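Local coordinates for protein group II chitinase (Ostrinia furnacalis, PDB 6JAV) that probably hydrolyses chitin internally as a family 18 endochitinase, represented here by its first catalytic domain with a piperidine-thienopyridine inhibitor bound, at residues 149-152 / 153-157; 183-186 / 187-191; 288-291 / 292-296; 357-360 / 361-365. All coordinates share one frame; numbering follows the deposited sequence.

Contact 1 of 4, residues 149-152 / 153-157; sequences ADLV and HELSA
Leu151 and Leu155 cross obliquely one turn apart on helix 143-159, with the branch carbon CG of Leu151 3.9 Å from methyl CD1 of Leu155. They leave the backbone differently. Leu151 holds CG opposite its own N (chi1 -178°), whereas Leu155 swings CG in beside its N (chi1 -75°), which lays the side chain back over the preceding turn and brings its CG to 3.4 Å from Leu151 O. Glu154 folds back in the same sense, its CG 3.2 Å from Asp150 O and its OE2 3.7 Å from Asp150 CB. The two carboxylates still keep apart, Asp150 OD2 lying 5.0 Å from Glu154 OE2. His153 touches Asp150 O through CB, but its ring leads off in another direction. Beneath the side chains run ordinary i to i+4 backbone bonds, such as Leu155 N to Leu151 O at 2.8 Å. The leucines pack on helix 101-118, and Leu155 also meets strand 122-126 of the barrel. Arg104 of helix 101-118 forms a salt bridge with Glu154 OE1, and the arginine's positive charge would be expected to ease any repulsion between the two carboxylates at the margin of an otherwise apolar helix face.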
# COMPACT_ATOMS: atom_id res chain seq x y z
N ALA A 149 -19.45 2.46 -5.55
CA ALA A 149 -20.24 2.16 -4.35
C ALA A 149 -21.21 1.02 -4.60
O ALA A 149 -21.39 0.16 -3.74
CB ALA A 149 -20.99 3.43 -3.92
N ASP A 150 -21.82 0.99 -5.79
CA ASP A 150 -22.73 -0.11 -6.11
C ASP A 150 -21.98 -1.41 -6.32
O ASP A 150 -22.47 -2.48 -5.91
CB ASP A 150 -23.58 0.23 -7.34
CG ASP A 150 -24.65 1.28 -7.04
OD1 ASP A 150 -25.03 1.45 -5.85
OD2 ASP A 150 -25.10 1.95 -7.99
N LEU A 151 -20.79 -1.36 -6.93
CA LEU A 151 -19.96 -2.56 -7.03
C LEU A 151 -19.63 -3.11 -5.63
O LEU A 151 -19.74 -4.33 -5.38
CB LEU A 151 -18.67 -2.27 -7.80
CG LEU A 151 -17.77 -3.53 -7.97
CD1 LEU A 151 -18.36 -4.45 -9.02
CD2 LEU A 151 -16.36 -3.13 -8.34
N VAL A 152 -19.25 -2.23 -4.71
CA VAL A 152 -18.97 -2.65 -3.34
C VAL A 152 -20.20 -3.28 -2.69
O VAL A 152 -20.10 -4.33 -2.04
CB VAL A 152 -18.41 -1.48 -2.54
CG1 VAL A 152 -18.33 -1.82 -1.06
CG2 VAL A 152 -16.99 -1.18 -3.01
N HIS A 153 -21.38 -2.66 -2.88
CA HIS A 153 -22.58 -3.26 -2.32
C HIS A 153 -22.84 -4.64 -2.92
O HIS A 153 -23.14 -5.60 -2.19
CB HIS A 153 -23.79 -2.37 -2.56
CG HIS A 153 -25.04 -3.12 -2.26
ND1 HIS A 153 -25.93 -3.52 -3.24
CD2 HIS A 153 -25.46 -3.71 -1.11
CE1 HIS A 153 -26.88 -4.26 -2.69
NE2 HIS A 153 -26.63 -4.38 -1.39
N GLU A 154 -22.72 -4.76 -4.24
CA GLU A 154 -23.07 -6.03 -4.89
C GLU A 154 -22.09 -7.13 -4.52
O GLU A 154 -22.48 -8.29 -4.34
CB GLU A 154 -23.17 -5.81 -6.40
CG GLU A 154 -24.38 -4.90 -6.71
CD GLU A 154 -24.27 -4.05 -7.96
OE1 GLU A 154 -23.44 -4.37 -8.84
OE2 GLU A 154 -25.03 -3.06 -8.05
N LEU A 155 -20.81 -6.77 -4.37
CA LEU A 155 -19.84 -7.75 -3.87
C LEU A 155 -20.14 -8.14 -2.43
O LEU A 155 -20.10 -9.32 -2.07
CB LEU A 155 -18.43 -7.18 -3.96
CG LEU A 155 -17.83 -7.14 -5.37
CD1 LEU A 155 -16.60 -6.24 -5.41
CD2 LEU A 155 -17.46 -8.56 -5.84
N SER A 156 -20.38 -7.14 -1.57
CA SER A 156 -20.70 -7.42 -0.17
C SER A 156 -21.89 -8.37 -0.06
O SER A 156 -21.89 -9.31 0.75
CB SER A 156 -21.01 -6.11 0.54
OG SER A 156 -21.27 -6.39 1.91
N ALA A 157 -22.90 -8.16 -0.90
CA ALA A 157 -24.13 -8.95 -0.80
C ALA A 157 -23.89 -10.43 -1.10
O ALA A 157 -24.64 -11.28 -0.60
CB ALA A 157 -25.18 -8.36 -1.74

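Contact 2 of 4, residues 183-186 / 187-191; sequences VPVL and ARLLD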
# COMPACT_ATOMS: atom_id res chain seq x y z
N VAL A 183 -17.98 7.66 0.93
CA VAL A 183 -17.33 7.15 2.14
C VAL A 183 -18.29 6.44 3.07
O VAL A 183 -17.95 5.36 3.57
CB VAL A 183 -16.49 8.26 2.81
CG1 VAL A 183 -15.89 7.76 4.13
CG2 VAL A 183 -15.36 8.71 1.90
N PRO A 184 -19.49 6.96 3.36
CA PRO A 184 -20.39 6.19 4.25
C PRO A 184 -20.72 4.80 3.74
O PRO A 184 -20.79 3.85 4.53
CB PRO A 184 -21.63 7.10 4.38
CG PRO A 184 -21.07 8.47 4.19
CD PRO A 184 -20.02 8.31 3.08
N VAL A 185 -20.92 4.63 2.42
CA VAL A 185 -21.25 3.31 1.91
C VAL A 185 -20.07 2.37 2.08
O VAL A 185 -20.21 1.23 2.56
CB VAL A 185 -21.66 3.41 0.43
CG1 VAL A 185 -21.74 2.00 -0.17
CG2 VAL A 185 -22.99 4.13 0.31
N LEU A 186 -18.88 2.84 1.69
CA LEU A 186 -17.70 2.01 1.82
C LEU A 186 -17.43 1.67 3.27
O LEU A 186 -17.11 0.53 3.61
CB LEU A 186 -16.48 2.74 1.24
CG LEU A 186 -16.58 3.17 -0.22
CD1 LEU A 186 -15.22 3.65 -0.67
CD2 LEU A 186 -17.07 2.04 -1.08
N ALA A 187 -17.57 2.66 4.16
CA ALA A 187 -17.28 2.42 5.57
C ALA A 187 -18.23 1.43 6.21
O ALA A 187 -17.85 0.68 7.11
CB ALA A 187 -17.40 3.74 6.33
N ARG A 188 -19.48 1.42 5.76
CA ARG A 188 -20.46 0.50 6.32
C ARG A 188 -20.23 -0.93 5.83
O ARG A 188 -20.41 -1.89 6.60
CB ARG A 188 -21.87 0.99 5.97
CG ARG A 188 -22.95 0.03 6.41
CD ARG A 188 -24.33 0.69 6.32
NE ARG A 188 -24.54 1.39 5.07
CZ ARG A 188 -24.92 0.80 3.94
NH1 ARG A 188 -25.12 -0.50 3.91
NH2 ARG A 188 -25.09 1.52 2.84
N LEU A 189 -19.85 -1.11 4.56
CA LEU A 189 -19.82 -2.44 3.95
C LEU A 189 -18.46 -3.13 3.99
O LEU A 189 -18.41 -4.36 4.07
CB LEU A 189 -20.29 -2.36 2.49
CG LEU A 189 -21.76 -1.96 2.38
CD1 LEU A 189 -22.14 -1.72 0.94
CD2 LEU A 189 -22.65 -3.04 3.00
N LEU A 190 -17.38 -2.38 3.94
CA LEU A 190 -16.05 -2.99 3.90
C LEU A 190 -15.60 -3.46 5.28
O LEU A 190 -15.86 -2.82 6.30
CB LEU A 190 -15.03 -1.99 3.34
CG LEU A 190 -15.27 -1.53 1.89
CD1 LEU A 190 -14.27 -0.44 1.52
CD2 LEU A 190 -15.17 -2.71 0.96
N ASP A 191 -14.87 -4.57 5.31
CA ASP A 191 -14.33 -5.05 6.58
C ASP A 191 -13.14 -4.22 7.04
O ASP A 191 -12.95 -4.02 8.25
CB ASP A 191 -13.98 -6.53 6.45
CG ASP A 191 -15.21 -7.37 6.19
OD1 ASP A 191 -16.11 -7.40 7.08
OD2 ASP A 191 -15.32 -7.93 5.09
O HOH W 1 -23.88 4.30 5.78
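The guanidinium of Arg188 comes obliquely against Val185, its NH2 4.2 Å from methyl CG2. At the edge of the group, in its plane, a water accepts a bond from Arg188 NE at 3.1 Å; the same water gives a weak, long bond to Pro184 O, so it bridges the arginine to the first turn of the helix. The arginine chain runs out extended and then bends at chi3 (47°), which brings the guanidinium across Val185. Val185 and Leu189 lie side by side and point the same way, with CG1 of Val185 3.9 Å from CD1 of Leu189. On another side of the helix Leu190 folds back over the turn before it: its CG is 3.3 Å from Leu186 O, and its CD1 reaches Leu186 CB at 3.9 Å. Leu186 O accepts from Leu190 N at 2.9 Å and, weakly, from Leu189 N. Leu190 is where the chain leaves helical geometry, heading for strand 192-195, and its side chain packs on Leu166 and Ala168 of strand 165-170. Lys243 NZ donates to both Ala187 O and Leu190 O. A lysine placed at the carbonyl end of helix 183-189 would be expected to meet the negative end of the helix dipole favourably, while a single water links Arg188 NE to the Pro184 carbonyl.

Contact 3 of 4, residues 288-291 / 292-296; sequences YEIC and DRIRN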
# COMPACT_ATOMS: atom_id res chain seq x y z
N TYR A 288 15.69 -2.29 1.74
CA TYR A 288 16.97 -3.00 1.79
C TYR A 288 18.00 -2.43 0.81
O TYR A 288 19.21 -2.68 0.97
CB TYR A 288 16.79 -4.52 1.62
CG TYR A 288 16.28 -4.98 0.27
CD1 TYR A 288 17.13 -5.06 -0.85
CD2 TYR A 288 14.95 -5.39 0.12
CE1 TYR A 288 16.66 -5.50 -2.07
CE2 TYR A 288 14.46 -5.82 -1.10
CZ TYR A 288 15.31 -5.87 -2.20
OH TYR A 288 14.85 -6.33 -3.41
N GLU A 289 17.56 -1.69 -0.20
CA GLU A 289 18.49 -0.95 -1.05
C GLU A 289 18.95 0.34 -0.37
O GLU A 289 20.13 0.71 -0.44
CB GLU A 289 17.82 -0.67 -2.39
CG GLU A 289 17.64 -1.96 -3.24
CD GLU A 289 16.79 -1.77 -4.48
OE1 GLU A 289 15.71 -1.13 -4.42
OE2 GLU A 289 17.16 -2.31 -5.55
N ILE A 290 18.03 1.02 0.32
CA ILE A 290 18.36 2.28 0.99
C ILE A 290 19.32 2.03 2.15
O ILE A 290 20.32 2.75 2.32
CB ILE A 290 17.06 2.95 1.47
CG1 ILE A 290 16.21 3.36 0.28
CG2 ILE A 290 17.38 4.15 2.38
CD1 ILE A 290 14.78 3.78 0.69
N CYS A 291 19.02 1.04 3.00
CA CYS A 291 19.85 0.83 4.17
C CYS A 291 21.28 0.44 3.78
O CYS A 291 22.24 0.83 4.46
CB CYS A 291 19.20 -0.14 5.16
SG CYS A 291 18.95 -1.84 4.58
N ASP A 292 21.44 -0.29 2.67
CA ASP A 292 22.78 -0.63 2.20
C ASP A 292 23.52 0.62 1.73
O ASP A 292 24.74 0.75 1.96
CB ASP A 292 22.69 -1.64 1.05
CG ASP A 292 24.09 -2.07 0.56
OD1 ASP A 292 24.86 -2.56 1.39
OD2 ASP A 292 24.38 -1.91 -0.64
N ARG A 293 22.84 1.53 1.04
CA ARG A 293 23.48 2.78 0.62
C ARG A 293 23.98 3.57 1.83
O ARG A 293 25.09 4.12 1.80
CB ARG A 293 22.51 3.62 -0.19
CG ARG A 293 22.41 3.14 -1.62
CD ARG A 293 21.06 3.45 -2.26
NE ARG A 293 21.05 3.12 -3.69
CZ ARG A 293 21.00 1.88 -4.19
NH1 ARG A 293 20.94 0.81 -3.40
NH2 ARG A 293 20.98 1.71 -5.51
N ILE A 294 23.20 3.60 2.90
CA ILE A 294 23.60 4.31 4.11
C ILE A 294 24.74 3.58 4.82
O ILE A 294 25.73 4.19 5.23
CB ILE A 294 22.37 4.50 5.02
CG1 ILE A 294 21.36 5.42 4.33
CG2 ILE A 294 22.79 5.02 6.39
CD1 ILE A 294 19.96 5.40 4.96
N ARG A 295 24.60 2.26 4.99
CA ARG A 295 25.58 1.51 5.77
C ARG A 295 26.93 1.39 5.04
O ARG A 295 27.99 1.51 5.67
CB ARG A 295 25.02 0.12 6.10
CG ARG A 295 25.98 -0.80 6.82
CD ARG A 295 25.34 -2.19 7.13
NE ARG A 295 26.35 -3.14 7.59
CZ ARG A 295 26.77 -4.23 6.93
NH1 ARG A 295 26.25 -4.59 5.74
NH2 ARG A 295 27.73 -4.98 7.47
N ASN A 296 26.91 1.17 3.73
CA ASN A 296 28.11 0.76 3.01
C ASN A 296 28.56 1.70 1.90
O ASN A 296 29.66 1.53 1.38
CB ASN A 296 27.92 -0.65 2.43
CG ASN A 296 27.72 -1.69 3.52
OD1 ASN A 296 26.77 -2.47 3.48
ND2 ASN A 296 28.61 -1.68 4.49
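Glu289 O is gripped twice by Arg293, through the backbone N at 3.2 Å and through side-chain NH1 at 3.1 Å. The two donors come from opposite faces of the carbonyl plane, and NH1 stands above it, 50° out. Arg293 manages this by running its extended chain back over the preceding turn, which also sets NH1 3.6 Å from Glu289 CB. The carboxylate of Glu289 points elsewhere: OE1 takes bonds from Thr279 OG1 and Ala286 N, and OE2 from Tyr278 N, so a buried acid is well supplied with donors. On the next face Ile290 and Ile294 lie side by side, pointing the same way, CG2 of Ile290 3.9 Å from CD1 of Ile294, and both pack on Phe322. Cys291 is buried as well, but on another face of the helix. Its SG sits in the crowded position between backbone N and carbonyl carbon (chi1 64°), from where it joins Cys357 in a disulfide. The outer side is looser. Asp292 comes nearest Tyr288 O with its CB, at 3.6 Å, and sends its carboxylate to a salt bridge with Arg356. Arg295 bonds by its N to Cys291 O, then stretches its exposed chain away from the turn. In sequence, helix 287-296 falls between barrel strands 244-257 and 342-346, consistent with the alpha+beta insertion that many family 18 chitinases carry on their TIM barrel, beside the substrate cleft.

Contact 4 of 4, residues 357-360 / 361-365; sequences CGQG and KHPLL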
# COMPACT_ATOMS: atom_id res chain seq x y z
N CYS A 357 21.31 -5.64 6.01
CA CYS A 357 21.80 -4.43 6.67
C CYS A 357 22.18 -4.65 8.12
O CYS A 357 22.58 -3.69 8.78
CB CYS A 357 20.78 -3.29 6.53
SG CYS A 357 20.74 -2.74 4.81
N GLY A 358 22.08 -5.88 8.62
CA GLY A 358 22.57 -6.17 9.95
C GLY A 358 21.74 -5.64 11.10
O GLY A 358 22.20 -5.71 12.25
N GLN A 359 20.54 -5.11 10.85
CA GLN A 359 19.62 -4.64 11.87
C GLN A 359 18.62 -5.72 12.31
O GLN A 359 17.71 -5.43 13.10
CB GLN A 359 18.87 -3.39 11.36
CG GLN A 359 19.77 -2.20 10.96
CD GLN A 359 19.26 -1.40 9.73
OE1 GLN A 359 18.11 -1.56 9.27
NE2 GLN A 359 20.14 -0.54 9.19
N GLY A 360 18.79 -6.94 11.83
CA GLY A 360 17.84 -8.02 12.02
C GLY A 360 16.97 -8.21 10.79
O GLY A 360 16.78 -7.31 9.97
N LYS A 361 16.43 -9.42 10.65
CA LYS A 361 15.48 -9.68 9.57
C LYS A 361 14.20 -8.88 9.78
O LYS A 361 13.67 -8.80 10.89
CB LYS A 361 15.11 -11.16 9.53
CG LYS A 361 16.29 -12.03 9.06
CD LYS A 361 15.93 -13.51 9.03
CE LYS A 361 17.14 -14.33 8.60
NZ LYS A 361 16.84 -15.80 8.60
N HIS A 362 13.67 -8.34 8.69
CA HIS A 362 12.42 -7.59 8.71
C HIS A 362 12.46 -6.48 9.77
O HIS A 362 11.60 -6.44 10.66
CB HIS A 362 11.21 -8.50 8.91
CG HIS A 362 10.54 -8.94 7.64
ND1 HIS A 362 10.03 -8.05 6.72
CD2 HIS A 362 10.31 -10.18 7.14
CE1 HIS A 362 9.49 -8.73 5.71
NE2 HIS A 362 9.64 -10.02 5.95
N PRO A 363 13.43 -5.57 9.70
CA PRO A 363 13.50 -4.54 10.76
C PRO A 363 12.29 -3.63 10.82
O PRO A 363 11.82 -3.28 11.91
CB PRO A 363 14.80 -3.78 10.41
CG PRO A 363 14.95 -3.97 8.92
CD PRO A 363 14.46 -5.38 8.67
N LEU A 364 11.77 -3.21 9.67
CA LEU A 364 10.61 -2.31 9.71
C LEU A 364 9.36 -3.03 10.18
O LEU A 364 8.62 -2.53 11.05
CB LEU A 364 10.38 -1.67 8.34
CG LEU A 364 11.52 -0.81 7.76
CD1 LEU A 364 11.09 -0.10 6.46
CD2 LEU A 364 12.07 0.20 8.75
N LEU A 365 9.10 -4.20 9.63
CA LEU A 365 7.89 -4.93 9.99
C LEU A 365 7.94 -5.41 11.43
O LEU A 365 6.93 -5.34 12.15
CB LEU A 365 7.68 -6.07 9.00
CG LEU A 365 6.37 -6.85 9.09
CD1 LEU A 365 5.14 -5.91 9.12
CD2 LEU A 365 6.31 -7.82 7.91
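Lys361 leads the chain from Gly360 toward Pro363, whose CD lies 3.3 Å from Gly360 O, while its own aliphatic chain runs out fully extended, away from the loop. Gly360 has a positive phi (100°) with an extended psi, a conformation that glycine adopts readily. Next comes His362, at the N-cap position of helix 363-373. Its side chain points away from 357-360, with ND1 hydrogen-bonded to Asp351 OD2 and CD2 of Leu365 3.8 Å above one face of the ring, offset toward its rim. Pro363 then turns back and makes the real contact with the loop. Besides the approach of CD to the Gly360 carbonyl, its CG is 4.0 Å from Gln359 OE1. Gln359 reaches this spot by a bend at chi2, crossing the proline with its CB and its OE1; CB of Gln359 is 4.2 Å from CB of Pro363. The same OE1 is bonded to the OH of Tyr287, whose side chain also packs on Pro363, so the amide oxygen is both held by a polar partner and laid against an apolar ring. Leu364 and Leu365 carry the helix on, their backbone N atoms donating to OD1 and OD2 of Asp351. A proline in the first turn has no N-H of its own, so it is the N-H groups following it that need an acceptor, and Asp351 supplies it. This is the start of the closing helix after the last strand of the TIM barrel.

How the contacts relate
Contacts 1 and 2 belong to neighbouring helices on one side of the barrel and pack together: His153 CA lies 3.6 Å from Leu189 CD1, and Val152 fits against Leu186 and Leu190. Contact 1 is the more buried, while contact 2 keeps a wetter arginine edge. Contacts 3 and 4 sit on the opposite side of the chain, with centres 44 Å and 40 Å from that of contact 1; both are only partly buried, mixing buried and exposed residues. The Cys291-Cys357 disulfide ties helix 287-296, probably part of the insertion, to the loop leading into helix 363-373. Contacts 1 to 3 rest on i to i+4 helical bonds; contact 4, at a helix start, relies on glycine and proline geometry.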